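Local coordinates for protein chintase (PDB 5YUQ) that hydrolyses chitin as a family 18 glycoside hydrolase of TIM-barrel fold, probably through a tunnel-shaped active site, at residues A[32-38]-A[85-90]; A[104-110]-A[122-128]; A[149-154]-A[214-218]. One frame throughout, in Å; residues are numbered along the deposited sequence.

How the contacts relate
Each contact joins the end of a barrel strand and the loop after it to a helix. They follow one another along the chain without overlap. Contact 1 lies farthest out, its centre about 23 Å from the centre of the chain, and is partly buried. It sets a polar turn against a helix, with apolar packing beneath. Contact 2 is buried and the richest in polar bonds, using a carboxylate, a phenol and a water. Contact 3 is partly buried and rests mainly on one tryptophan. Contacts 2 and 3 touch mainly through Phe154, which meets Thr125, Tyr128 and Pro109, and also where Tyr108 packs on Pro150. Helix 80-97 of contact 1 leads into strand 101-105 of contact 2, but these two contacts do not touch.

Contact 1 of 3, residues A[32-38]-A[85-90]; sequences PTKDGEL and NFVSNL
Asn89 reaches from the helix to the turn and donates an N-H from ND2 to Gly36 O. The bond is 2.8 Å long and nearly straight, at 174° about the hydrogen. The oxygen lies in the amide plane of Asn89, while ND2 stands well above the carbonyl plane of Gly36. The same oxygen also sits at the edge of the Phe86 ring, 3.3 Å from Phe86 CD1. Asn85 ND2 comes close to Asp35 O, but its angle is too poor for a hydrogen bond. Beneath these polar atoms the packing is apolar. The first torsion of Phe86 (chi1 -174°) turns the ring away from its own backbone N and toward Pro32. There Phe86 CZ meets Pro32 CG at 3.6 Å. Leu38 CD1 touches Phe86 CE1 and Leu90 CD2, both at 4.0 Å, while its other branch, CD2, packs on Asn89 CB. Leu90 CD1 covers one face of the Phe86 ring. Farther out, Thr33 shapes the turn: its OG1 accepts Glu37 N at 3.1 Å, and its backbone pairs with Gly36 and Glu37. Val64 and helix 73-78 close the apolar side. Residues 33 to 36 form a type I turn, and Gly36 has a positive phi of 80°. This is a beta hairpin with a G1 bulge, joining strands 24-32 and 38-39 at the C-terminal end of barrel strand 24-32 and docked on helix 80-97.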
loop_
_atom_site.group_PDB
_atom_site.type_symbol
_atom_site.label_atom_id
_atom_site.label_comp_id
_atom_site.label_asym_id
_atom_site.label_seq_id
_atom_site.Cartn_x
_atom_site.Cartn_y
_atom_site.Cartn_z
ATOM N N PRO A 32 10.772 -4.928 -12.152
ATOM C CA PRO A 32 11.198 -5.912 -13.146
ATOM C C PRO A 32 11.109 -5.350 -14.557
ATOM O O PRO A 32 10.096 -4.749 -14.921
ATOM C CB PRO A 32 10.193 -7.062 -12.965
ATOM C CG PRO A 32 9.660 -6.887 -11.569
ATOM C CD PRO A 32 9.620 -5.393 -11.362
ATOM N N THR A 33 12.169 -5.534 -15.338
ATOM C CA THR A 33 12.171 -5.110 -16.731
ATOM C C THR A 33 11.627 -6.213 -17.624
ATOM O O THR A 33 11.339 -7.323 -17.161
ATOM C CB THR A 33 13.590 -4.752 -17.213
ATOM O OG1 THR A 33 14.399 -5.933 -17.245
ATOM C CG2 THR A 33 14.224 -3.729 -16.293
ATOM N N LYS A 34 11.500 -5.905 -18.911
ATOM C CA LYS A 34 11.026 -6.875 -19.890
ATOM C C LYS A 34 11.890 -8.139 -19.889
ATOM O O LYS A 34 11.380 -9.250 -20.076
ATOM C CB LYS A 34 11.001 -6.241 -21.282
ATOM C CG LYS A 34 10.096 -6.951 -22.272
ATOM C CD LYS A 34 9.947 -6.134 -23.550
ATOM C CE LYS A 34 8.989 -6.803 -24.529
ATOM N NZ LYS A 34 7.614 -6.921 -23.975
ATOM N N ASP A 35 13.189 -7.973 -19.649
ATOM C CA ASP A 35 14.126 -9.096 -19.631
ATOM C C ASP A 35 14.307 -9.700 -18.237
ATOM O O ASP A 35 15.194 -10.522 -18.028
ATOM C CB ASP A 35 15.494 -8.668 -20.166
ATOM C CG ASP A 35 15.422 -8.085 -21.555
ATOM O OD1 ASP A 35 14.497 -8.446 -22.307
ATOM O OD2 ASP A 35 16.298 -7.264 -21.894
ATOM N N GLY A 36 13.484 -9.272 -17.285
ATOM C CA GLY A 36 13.465 -9.882 -15.969
ATOM C C GLY A 36 14.585 -9.406 -15.070
ATOM O O GLY A 36 14.893 -10.039 -14.057
ATOM N N GLU A 37 15.206 -8.293 -15.441
ATOM C CA GLU A 37 16.215 -7.689 -14.584
ATOM C C GLU A 37 15.511 -6.783 -13.588
ATOM O O GLU A 37 14.347 -6.432 -13.776
ATOM C CB GLU A 37 17.232 -6.899 -15.418
ATOM C CG GLU A 37 18.085 -7.778 -16.330
ATOM C CD GLU A 37 19.237 -7.031 -16.966
ATOM O OE1 GLU A 37 18.987 -6.189 -17.854
ATOM O OE2 GLU A 37 20.397 -7.286 -16.579
ATOM N N LEU A 38 16.215 -6.404 -12.528
ATOM C CA LEU A 38 15.634 -5.528 -11.521
ATOM C C LEU A 38 16.248 -4.148 -11.688
ATOM O O LEU A 38 17.461 -3.984 -11.556
ATOM C CB LEU A 38 15.884 -6.076 -10.115
ATOM C CG LEU A 38 15.127 -7.335 -9.674
ATOM C CD1 LEU A 38 13.646 -7.185 -9.958
ATOM C CD2 LEU A 38 15.648 -8.600 -10.326
ATOM N N ASN A 85 14.744 -17.106 -15.412
ATOM C CA ASN A 85 15.709 -16.016 -15.429
ATOM C C ASN A 85 15.363 -14.951 -14.387
ATOM O O ASN A 85 16.239 -14.439 -13.692
ATOM C CB ASN A 85 15.802 -15.403 -16.827
ATOM C CG ASN A 85 16.829 -14.289 -16.902
ATOM O OD1 ASN A 85 18.032 -14.533 -16.778
ATOM N ND2 ASN A 85 16.361 -13.064 -17.091
ATOM N N PHE A 86 14.077 -14.642 -14.270
ATOM C CA PHE A 86 13.600 -13.683 -13.281
ATOM C C PHE A 86 13.891 -14.191 -11.859
ATOM O O PHE A 86 14.398 -13.447 -11.018
ATOM C CB PHE A 86 12.109 -13.427 -13.513
ATOM C CG PHE A 86 11.522 -12.357 -12.646
ATOM C CD1 PHE A 86 12.173 -11.139 -12.457
ATOM C CD2 PHE A 86 10.296 -12.559 -12.037
ATOM C CE1 PHE A 86 11.604 -10.144 -11.660
ATOM C CE2 PHE A 86 9.723 -11.583 -11.244
ATOM C CZ PHE A 86 10.377 -10.370 -11.048
ATOM N N VAL A 87 13.595 -15.463 -11.601
ATOM C CA VAL A 87 13.911 -16.073 -10.312
ATOM C C VAL A 87 15.402 -15.963 -9.999
ATOM O O VAL A 87 15.784 -15.586 -8.893
ATOM C CB VAL A 87 13.470 -17.557 -10.251
ATOM C CG1 VAL A 87 14.070 -18.243 -9.035
ATOM C CG2 VAL A 87 11.963 -17.661 -10.202
ATOM N N SER A 88 16.234 -16.280 -10.983
ATOM C CA SER A 88 17.680 -16.227 -10.816
ATOM C C SER A 88 18.114 -14.807 -10.466
ATOM O O SER A 88 18.953 -14.594 -9.585
ATOM C CB SER A 88 18.372 -16.702 -12.102
ATOM O OG SER A 88 19.783 -16.714 -11.949
ATOM N N ASN A 89 17.526 -13.831 -11.143
ATOM C CA ASN A 89 17.878 -12.441 -10.890
ATOM C C ASN A 89 17.428 -11.971 -9.514
ATOM O O ASN A 89 18.114 -11.180 -8.868
ATOM C CB ASN A 89 17.307 -11.535 -11.978
ATOM C CG ASN A 89 18.049 -11.661 -13.290
ATOM O OD1 ASN A 89 19.149 -12.220 -13.345
ATOM N ND2 ASN A 89 17.461 -11.126 -14.354
ATOM N N LEU A 90 16.282 -12.467 -9.060
ATOM C CA LEU A 90 15.786 -12.129 -7.728
ATOM C C LEU A 90 16.668 -12.733 -6.640
ATOM O O LEU A 90 16.939 -12.096 -5.627
ATOM C CB LEU A 90 14.336 -12.584 -7.552
ATOM C CG LEU A 90 13.297 -11.774 -8.327
ATOM C CD1 LEU A 90 11.976 -12.524 -8.366
ATOM C CD2 LEU A 90 13.107 -10.400 -7.691
#

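Contact 2 of 3, residues A[104-110]-A[122-128]; sequences LDWEYPN and ENDTANY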
loop_
_atom_site.group_PDB
_atom_site.type_symbol
_atom_site.label_atom_id
_atom_site.label_comp_id
_atom_site.label_asym_id
_atom_site.label_seq_id
_atom_site.Cartn_x
_atom_site.Cartn_y
_atom_site.Cartn_z
ATOM N N LEU A 104 6.864 -8.888 -2.684
ATOM C CA LEU A 104 6.414 -8.801 -4.070
ATOM C C LEU A 104 5.141 -7.968 -4.139
ATOM O O LEU A 104 4.180 -8.234 -3.423
ATOM C CB LEU A 104 6.222 -10.194 -4.686
ATOM C CG LEU A 104 7.479 -11.074 -4.629
ATOM C CD1 LEU A 104 7.295 -12.337 -5.473
ATOM C CD2 LEU A 104 8.729 -10.310 -5.043
ATOM N N ASP A 105 5.166 -6.923 -4.967
ATOM C CA ASP A 105 4.086 -5.942 -5.041
ATOM C C ASP A 105 3.576 -5.826 -6.477
ATOM O O ASP A 105 3.592 -4.765 -7.093
ATOM C CB ASP A 105 4.594 -4.587 -4.516
ATOM C CG ASP A 105 3.490 -3.573 -4.296
ATOM O OD1 ASP A 105 2.288 -3.914 -4.373
ATOM O OD2 ASP A 105 3.824 -2.399 -4.034
ATOM N N TRP A 106 3.122 -6.946 -7.007
ATOM C CA TRP A 106 2.490 -6.979 -8.313
ATOM C C TRP A 106 1.102 -6.359 -8.201
ATOM O O TRP A 106 0.245 -6.851 -7.459
ATOM C CB TRP A 106 2.389 -8.443 -8.740
ATOM C CG TRP A 106 1.820 -8.713 -10.102
ATOM C CD1 TRP A 106 1.285 -7.814 -10.979
ATOM C CD2 TRP A 106 1.739 -9.993 -10.737
ATOM N NE1 TRP A 106 0.871 -8.463 -12.125
ATOM C CE2 TRP A 106 1.138 -9.800 -11.995
ATOM C CE3 TRP A 106 2.119 -11.284 -10.358
ATOM C CZ2 TRP A 106 0.920 -10.846 -12.883
ATOM C CZ3 TRP A 106 1.895 -12.327 -11.235
ATOM C CH2 TRP A 106 1.302 -12.101 -12.487
ATOM N N GLU A 107 0.890 -5.275 -8.936
ATOM C CA GLU A 107 -0.379 -4.568 -8.913
ATOM C C GLU A 107 -0.966 -4.570 -10.329
ATOM O O GLU A 107 -0.745 -3.612 -11.064
ATOM C CB GLU A 107 -0.183 -3.130 -8.401
ATOM C CG GLU A 107 0.418 -3.073 -6.993
ATOM C CD GLU A 107 0.507 -1.659 -6.428
ATOM O OE1 GLU A 107 0.126 -0.694 -7.122
ATOM O OE2 GLU A 107 0.954 -1.515 -5.273
ATOM N N TYR A 108 -1.714 -5.606 -10.735
ATOM C CA TYR A 108 -2.136 -6.737 -9.905
ATOM C C TYR A 108 -2.229 -7.973 -10.788
ATOM O O TYR A 108 -2.347 -7.851 -12.007
ATOM C CB TYR A 108 -3.533 -6.474 -9.333
ATOM C CG TYR A 108 -3.667 -5.178 -8.589
ATOM C CD1 TYR A 108 -3.380 -5.103 -7.233
ATOM C CD2 TYR A 108 -4.080 -4.017 -9.238
ATOM C CE1 TYR A 108 -3.494 -3.916 -6.545
ATOM C CE2 TYR A 108 -4.191 -2.822 -8.556
ATOM C CZ TYR A 108 -3.902 -2.779 -7.207
ATOM O OH TYR A 108 -4.016 -1.597 -6.512
ATOM N N PRO A 109 -2.183 -9.174 -10.190
ATOM C CA PRO A 109 -2.389 -10.370 -11.011
ATOM C C PRO A 109 -3.715 -10.334 -11.773
ATOM O O PRO A 109 -4.756 -10.012 -11.188
ATOM C CB PRO A 109 -2.425 -11.498 -9.980
ATOM C CG PRO A 109 -1.561 -10.996 -8.855
ATOM C CD PRO A 109 -1.790 -9.506 -8.805
ATOM N N ASN A 110 -3.644 -10.658 -13.065
ATOM C CA ASN A 110 -4.803 -10.752 -13.970
ATOM C C ASN A 110 -5.873 -9.692 -13.740
ATOM O O ASN A 110 -7.006 -9.995 -13.370
ATOM C CB ASN A 110 -5.411 -12.158 -13.939
ATOM C CG ASN A 110 -6.346 -12.386 -15.099
ATOM O OD1 ASN A 110 -6.268 -11.672 -16.105
ATOM N ND2 ASN A 110 -7.250 -13.354 -14.969
ATOM N N GLU A 122 -4.668 -15.282 -17.596
ATOM C CA GLU A 122 -5.562 -16.037 -16.719
ATOM C C GLU A 122 -4.809 -16.757 -15.609
ATOM O O GLU A 122 -5.348 -16.957 -14.523
ATOM C CB GLU A 122 -6.343 -17.090 -17.513
ATOM C CG GLU A 122 -7.240 -16.543 -18.593
ATOM C CD GLU A 122 -7.653 -17.618 -19.578
ATOM O OE1 GLU A 122 -7.565 -18.818 -19.225
ATOM O OE2 GLU A 122 -8.045 -17.264 -20.712
ATOM N N ASN A 123 -3.571 -17.156 -15.886
ATOM C CA ASN A 123 -2.794 -17.945 -14.942
ATOM C C ASN A 123 -1.965 -17.103 -13.987
ATOM O O ASN A 123 -1.165 -17.648 -13.233
ATOM C CB ASN A 123 -1.843 -18.908 -15.665
ATOM C CG ASN A 123 -2.564 -20.003 -16.398
ATOM O OD1 ASN A 123 -3.706 -20.335 -16.083
ATOM N ND2 ASN A 123 -1.894 -20.581 -17.381
ATOM N N ASP A 124 -2.156 -15.791 -14.009
ATOM C CA ASP A 124 -1.299 -14.903 -13.219
ATOM C C ASP A 124 -1.162 -15.296 -11.752
ATOM O O ASP A 124 -0.051 -15.364 -11.228
ATOM C CB ASP A 124 -1.780 -13.459 -13.312
ATOM C CG ASP A 124 -1.332 -12.772 -14.586
ATOM O OD1 ASP A 124 -0.498 -13.347 -15.332
ATOM O OD2 ASP A 124 -1.805 -11.650 -14.826
ATOM N N THR A 125 -2.281 -15.568 -11.092
ATOM C CA THR A 125 -2.231 -15.846 -9.663
ATOM C C THR A 125 -1.545 -17.171 -9.365
ATOM O O THR A 125 -0.740 -17.253 -8.442
ATOM C CB THR A 125 -3.621 -15.738 -9.008
ATOM O OG1 THR A 125 -4.068 -14.374 -9.095
ATOM C CG2 THR A 125 -3.549 -16.130 -7.543
ATOM N N ALA A 126 -1.823 -18.197 -10.167
ATOM C CA ALA A 126 -1.131 -19.475 -10.002
ATOM C C ALA A 126 0.373 -19.296 -10.230
ATOM O O ALA A 126 1.197 -19.897 -9.535
ATOM C CB ALA A 126 -1.697 -20.513 -10.968
ATOM N N ASN A 127 0.719 -18.473 -11.216
ATOM C CA ASN A 127 2.119 -18.246 -11.559
ATOM C C ASN A 127 2.834 -17.442 -10.487
ATOM O O ASN A 127 4.026 -17.632 -10.248
ATOM C CB ASN A 127 2.234 -17.535 -12.914
ATOM C CG ASN A 127 1.870 -18.439 -14.078
ATOM O OD1 ASN A 127 1.827 -19.667 -13.942
ATOM N ND2 ASN A 127 1.623 -17.837 -15.230
ATOM N N TYR A 128 2.098 -16.539 -9.846
ATOM C CA TYR A 128 2.624 -15.764 -8.728
ATOM C C TYR A 128 3.016 -16.707 -7.607
ATOM O O TYR A 128 4.088 -16.586 -7.019
ATOM C CB TYR A 128 1.539 -14.823 -8.215
ATOM C CG TYR A 128 1.972 -13.543 -7.542
ATOM C CD1 TYR A 128 3.307 -13.157 -7.459
ATOM C CD2 TYR A 128 1.015 -12.709 -6.991
ATOM C CE1 TYR A 128 3.660 -11.937 -6.844
ATOM C CE2 TYR A 128 1.354 -11.504 -6.382
ATOM C CZ TYR A 128 2.673 -11.135 -6.302
ATOM O OH TYR A 128 2.974 -9.938 -5.699
HETATM O O HOH W 1 0.771 -8.496 -5.219
#
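Asp124, in the first turn of its helix, takes the backbone N-H of Asn110 on OD2. Asn110 N lies 2.7 Å from Asp124 OD2, which accepts through its anti lone pair, the one facing away from OD1. OD2 also accepts Asp121 N, and OD1 is hydrogen-bonded to Ser74 OG. Both carboxylate oxygens are therefore gripped, which should fix its rotation. The second polar point is the Tyr128 hydroxyl. It is hydrogen-bonded to Thr147 OG1, and a weak bond from Tyr128 OH to Leu104 O at 3.1 Å is not settled. A water bridges Tyr128 OH, at 2.7 Å, and Trp106 O, tying the hydroxyl to the loop. These bonds join the end of strand 101-105 and the loop after it to helix 124-139 within a beta-alpha-beta unit of the TIM barrel. Residues 105 to 107 read Asp-Trp-Glu, as at the end of the family 18 signature, which carries the catalytic acid in relatives. The connection between the two segments holds Cys117, in a disulfide with Cys274. Packing centres on Trp106 and Tyr128. The edge of the indole points at the tyrosine face in a T-shaped stack, with ring planes at 70° and Trp106 CE3 over the centre of the tyrosine ring. At its far end the indole meets the carboxylate, Trp106 CZ2 being 3.4 Å from Asp124 CG. Pro109 CG touches Tyr128 CD2 at 3.6 Å, and Pro109 CB rests against Thr125 OG1, which is hydrogen-bonded to Asn155 O. Trp106 also stacks with Phe73.

Contact 3 of 3, residues A[149-154]-A[214-218]; sequences VPTAPF and AVKAW
Thr151 and Ala214 come within 4.6 Å between their CA atoms, and Thr151 O receives a CA-H...O contact of 3.2 Å from Ala214 CA. From there the loop runs along the helix and curls round the indole of Trp218. The ring is held at one edge by a hydrogen bond: Trp218 NE1 gives its proton to Pro150 O at 2.9 Å. The bond is bent, at 147° about the hydrogen, and the oxygen lies slightly out of the ring plane. Both faces are covered by the strand end and its loop. Pro153 CA sits over one face of the six-membered ring, 3.6 Å from its centroid, in a CH-pi contact. Val149 CG2 lies over the opposite face, toward the rim. The indole is thus clamped between two residues four positions apart. Here the loop that follows barrel strand 144-149 meets helix 211-220 of the TIM barrel. The helix precedes strand 228-240 and packs on Ile178 of strand 175-178 through Ala214, Val215 and Trp218. With chi1 at -77°, Trp218 holds CG beside its backbone N, and the indole extends from the helix into the loop. Its far edge ends against Phe154. The two rings make a T-shaped pair, with planes at 90° and centroids 5.2 Å apart, and Trp218 CH2 stands over the centre of the phenyl face. Phe154 also meets the ring of Trp169. Nearer the helix, Pro153 CD packs on Ala217 CB at 3.9 Å, and Thr151 CB meets Ala214 CB at 3.8 Å.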
loop_
_atom_site.group_PDB
_atom_site.type_symbol
_atom_site.label_atom_id
_atom_site.label_comp_id
_atom_site.label_asym_id
_atom_site.label_seq_id
_atom_site.Cartn_x
_atom_site.Cartn_y
_atom_site.Cartn_z
ATOM N N VAL A 149 -0.769 -6.746 -1.108
ATOM C CA VAL A 149 -1.964 -7.255 -1.775
ATOM C C VAL A 149 -3.117 -6.256 -1.767
ATOM O O VAL A 149 -3.186 -5.380 -0.905
ATOM C CB VAL A 149 -2.423 -8.561 -1.102
ATOM C CG1 VAL A 149 -1.281 -9.559 -1.030
ATOM C CG2 VAL A 149 -2.955 -8.288 0.291
ATOM N N PRO A 150 -4.036 -6.377 -2.741
ATOM C CA PRO A 150 -5.224 -5.522 -2.768
ATOM C C PRO A 150 -6.233 -5.918 -1.693
ATOM O O PRO A 150 -5.994 -6.849 -0.926
ATOM C CB PRO A 150 -5.803 -5.764 -4.171
ATOM C CG PRO A 150 -5.319 -7.145 -4.537
ATOM C CD PRO A 150 -3.949 -7.261 -3.916
ATOM N N THR A 151 -7.360 -5.217 -1.652
ATOM C CA THR A 151 -8.331 -5.383 -0.570
ATOM C C THR A 151 -9.233 -6.614 -0.744
ATOM O O THR A 151 -10.105 -6.876 0.085
ATOM C CB THR A 151 -9.180 -4.118 -0.416
ATOM O OG1 THR A 151 -9.611 -3.691 -1.714
ATOM C CG2 THR A 151 -8.352 -3.006 0.225
ATOM N N ALA A 152 -9.020 -7.362 -1.819
ATOM C CA ALA A 152 -9.686 -8.645 -1.993
ATOM C C ALA A 152 -8.670 -9.631 -2.535
ATOM O O ALA A 152 -7.713 -9.231 -3.201
ATOM C CB ALA A 152 -10.865 -8.508 -2.955
ATOM N N PRO A 153 -8.903 -10.913 -2.266
ATOM C CA PRO A 153 -7.956 -11.917 -2.753
ATOM C C PRO A 153 -7.615 -11.858 -4.234
ATOM O O PRO A 153 -8.450 -11.479 -5.008
ATOM C CB PRO A 153 -8.631 -13.263 -2.386
ATOM C CG PRO A 153 -9.445 -12.963 -1.231
ATOM C CD PRO A 153 -9.867 -11.465 -1.341
ATOM N N PHE A 154 -6.422 -12.291 -4.597
ATOM C CA PHE A 154 -5.950 -12.241 -5.980
ATOM C C PHE A 154 -6.964 -12.786 -6.978
ATOM O O PHE A 154 -7.659 -13.772 -6.702
ATOM C CB PHE A 154 -4.680 -13.068 -6.123
ATOM C CG PHE A 154 -3.524 -12.564 -5.312
ATOM C CD1 PHE A 154 -3.121 -11.238 -5.394
ATOM C CD2 PHE A 154 -2.826 -13.431 -4.479
ATOM C CE1 PHE A 154 -2.035 -10.787 -4.642
ATOM C CE2 PHE A 154 -1.745 -12.993 -3.739
ATOM C CZ PHE A 154 -1.346 -11.675 -3.825
ATOM N N ALA A 214 -11.570 -6.100 3.927
ATOM C CA ALA A 214 -10.424 -6.734 3.289
ATOM C C ALA A 214 -9.884 -7.887 4.136
ATOM O O ALA A 214 -9.629 -8.982 3.623
ATOM C CB ALA A 214 -9.323 -5.699 3.035
ATOM N N VAL A 215 -9.700 -7.636 5.428
ATOM C CA VAL A 215 -9.211 -8.663 6.335
ATOM C C VAL A 215 -10.167 -9.842 6.325
ATOM O O VAL A 215 -9.736 -10.993 6.208
ATOM C CB VAL A 215 -9.042 -8.099 7.761
ATOM C CG1 VAL A 215 -8.950 -9.216 8.784
ATOM C CG2 VAL A 215 -7.812 -7.212 7.820
ATOM N N LYS A 216 -11.464 -9.564 6.403
ATOM C CA LYS A 216 -12.447 -10.646 6.410
ATOM C C LYS A 216 -12.412 -11.423 5.104
ATOM O O LYS A 216 -12.522 -12.648 5.110
ATOM C CB LYS A 216 -13.863 -10.131 6.668
ATOM C CG LYS A 216 -14.066 -9.498 8.034
ATOM C CD LYS A 216 -13.593 -10.392 9.153
ATOM C CE LYS A 216 -13.785 -9.721 10.507
ATOM N NZ LYS A 216 -15.159 -9.161 10.636
ATOM N N ALA A 217 -12.249 -10.721 3.987
ATOM C CA ALA A 217 -12.219 -11.384 2.688
ATOM C C ALA A 217 -11.004 -12.293 2.552
ATOM O O ALA A 217 -11.111 -13.410 2.045
ATOM C CB ALA A 217 -12.250 -10.367 1.558
ATOM N N TRP A 218 -9.848 -11.827 3.027
ATOM C CA TRP A 218 -8.615 -12.607 2.925
ATOM C C TRP A 218 -8.633 -13.827 3.873
ATOM O O TRP A 218 -8.139 -14.880 3.517
ATOM C CB TRP A 218 -7.352 -11.786 3.035
ATOM C CG TRP A 218 -6.981 -11.026 1.828
ATOM C CD1 TRP A 218 -7.371 -9.711 1.505
ATOM C CD2 TRP A 218 -6.096 -11.420 0.781
ATOM N NE1 TRP A 218 -6.775 -9.326 0.362
ATOM C CE2 TRP A 218 -6.001 -10.350 -0.125
ATOM C CE3 TRP A 218 -5.393 -12.580 0.496
ATOM C CZ2 TRP A 218 -5.237 -10.410 -1.234
ATOM C CZ3 TRP A 218 -4.650 -12.634 -0.571
ATOM C CH2 TRP A 218 -4.543 -11.548 -1.453
#